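Local structure of hydrazine synthase alpha subunit (5C2V) at residues D[88-93]-D[128-133]. The protein catalyses, within the hydrazine synthase complex, the condensation of hydroxylamine with ammonia to give hydrazine, and carries two c-type haems. Residues are numbered along the deposited sequence; the frame is centred on the assembly and turned at random.
Sequences GKKFAF and PIYYAA
Lys90 meets Tyr130 with the aliphatic part of its chain, CE lying 3.4 Å from Tyr130 OH while the two side chains cross obliquely. Lysine suits the place because its chain, extended beyond CG, takes NZ on to a salt bridge with Glu107 on strand 103-109; the ammonium also makes a cation-pi contact with Tyr85. Phe91 CB points away from 128-133, its ring packing on Leu72 and Met108, and the residue offers Tyr130 its backbone: Phe91 C sits at the edge of the Tyr130 ring, near its plane, 3.7 Å from Tyr130 OH. No hydrogen bond joins the two segments, consistent with two successive blades of the six-bladed propeller in the N-terminal domain, which pack through side chains; strand 90-97 lies in a four-stranded antiparallel sheet, strand 124-131 in the following one, and the axes of 90-93 and 128-131 approach to 6.5 Å, their N-to-C directions 132° apart. Ala92, by contrast, points its CB at the neighbouring sheet, and a methyl is small enough to let the phenol end of Tyr130 come up obliquely against it, CB to Tyr130 CZ being 3.6 Å. Tyr130 CB points toward 88-93, with CG anti to the carbonyl carbon (chi1 -68°); the length of the phenol then bridges the gap, its ring meeting Tyr85 edge-to-face. The same methyl also touches Pro128, whose CG lies 4.2 Å from Ala92 CB. Phe93 CB also points away, and its ring packs edge-to-face with Phe76, a residue of the trimethyl glycine pocket, leaving the backbone to the proline: Pro128 CG rests 3.7 Å from Phe93 N, an apolar ring set against main chain, with Ile105 and Ile166 also touching Pro128.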
# COMPACT_ATOMS: atom_id res chain seq x y z
N GLY D 88 -11.07 -7.66 44.44
CA GLY D 88 -12.23 -8.25 43.79
C GLY D 88 -13.53 -8.06 44.55
O GLY D 88 -14.52 -8.74 44.26
N LYS D 89 -13.54 -7.15 45.52
CA LYS D 89 -14.75 -6.85 46.28
C LYS D 89 -15.47 -5.61 45.77
O LYS D 89 -16.54 -5.26 46.26
CB LYS D 89 -14.42 -6.69 47.76
CG LYS D 89 -13.89 -7.96 48.41
CD LYS D 89 -14.87 -9.11 48.22
CE LYS D 89 -14.20 -10.45 48.47
NZ LYS D 89 -13.53 -10.50 49.80
N LYS D 90 -14.89 -4.94 44.77
CA LYS D 90 -15.49 -3.75 44.19
C LYS D 90 -14.99 -3.53 42.77
O LYS D 90 -13.99 -4.11 42.36
CB LYS D 90 -15.20 -2.51 45.05
CG LYS D 90 -13.97 -1.73 44.62
CD LYS D 90 -13.80 -0.46 45.44
CE LYS D 90 -12.63 0.37 44.92
NZ LYS D 90 -12.41 1.60 45.73
N PHE D 91 -15.70 -2.69 42.01
CA PHE D 91 -15.29 -2.39 40.65
C PHE D 91 -15.67 -0.97 40.23
O PHE D 91 -16.52 -0.33 40.85
CB PHE D 91 -15.90 -3.40 39.67
CG PHE D 91 -17.39 -3.28 39.52
CD1 PHE D 91 -17.94 -2.55 38.48
CD2 PHE D 91 -18.25 -3.91 40.41
CE1 PHE D 91 -19.31 -2.43 38.34
CE2 PHE D 91 -19.61 -3.80 40.27
CZ PHE D 91 -20.15 -3.07 39.23
N ALA D 92 -15.02 -0.50 39.17
CA ALA D 92 -15.30 0.81 38.59
C ALA D 92 -15.87 0.64 37.19
O ALA D 92 -15.61 -0.36 36.52
CB ALA D 92 -14.05 1.67 38.57
N PHE D 93 -16.63 1.63 36.74
CA PHE D 93 -17.28 1.55 35.44
C PHE D 93 -17.67 2.91 34.89
O PHE D 93 -17.47 3.94 35.54
CB PHE D 93 -18.52 0.65 35.52
CG PHE D 93 -19.59 1.18 36.45
CD1 PHE D 93 -19.51 0.98 37.81
CD2 PHE D 93 -20.68 1.86 35.94
CE1 PHE D 93 -20.49 1.46 38.66
CE2 PHE D 93 -21.67 2.35 36.78
CZ PHE D 93 -21.57 2.14 38.15
N PRO D 128 -12.58 3.03 32.70
CA PRO D 128 -11.72 3.31 33.85
C PRO D 128 -10.92 2.08 34.30
O PRO D 128 -11.43 0.96 34.20
CB PRO D 128 -12.72 3.73 34.93
CG PRO D 128 -13.94 2.94 34.61
CD PRO D 128 -13.98 2.80 33.10
N ILE D 129 -9.70 2.29 34.78
CA ILE D 129 -8.91 1.21 35.37
C ILE D 129 -8.23 1.70 36.64
O ILE D 129 -8.00 2.90 36.82
CB ILE D 129 -7.84 0.67 34.40
CG1 ILE D 129 -6.88 1.79 33.98
CG2 ILE D 129 -8.48 0.01 33.19
CD1 ILE D 129 -5.71 1.31 33.15
N TYR D 130 -7.90 0.76 37.52
CA TYR D 130 -7.18 1.10 38.75
C TYR D 130 -5.68 0.96 38.56
O TYR D 130 -5.20 -0.05 38.05
CB TYR D 130 -7.64 0.22 39.91
CG TYR D 130 -9.06 0.47 40.36
CD1 TYR D 130 -9.42 1.67 40.96
CD2 TYR D 130 -10.05 -0.48 40.18
CE1 TYR D 130 -10.71 1.91 41.37
CE2 TYR D 130 -11.35 -0.26 40.59
CZ TYR D 130 -11.68 0.94 41.18
OH TYR D 130 -12.97 1.18 41.59
N TYR D 131 -4.95 2.00 38.95
CA TYR D 131 -3.50 1.96 38.95
C TYR D 131 -3.03 2.26 40.36
O TYR D 131 -3.28 3.34 40.88
CB TYR D 131 -2.93 2.97 37.96
CG TYR D 131 -1.42 2.93 37.85
CD1 TYR D 131 -0.78 1.83 37.30
CD2 TYR D 131 -0.64 4.00 38.29
CE1 TYR D 131 0.60 1.79 37.20
CE2 TYR D 131 0.73 3.96 38.19
CZ TYR D 131 1.35 2.86 37.64
OH TYR D 131 2.72 2.82 37.53
N ALA D 132 -2.33 1.33 40.98
CA ALA D 132 -2.02 1.51 42.38
C ALA D 132 -0.71 2.26 42.52
O ALA D 132 0.37 1.72 42.26
CB ALA D 132 -1.97 0.17 43.08
N ALA D 133 -0.82 3.51 42.94
CA ALA D 133 0.31 4.42 43.02
C ALA D 133 0.55 4.83 44.46
O ALA D 133 -0.23 5.58 45.04
CB ALA D 133 0.07 5.65 42.15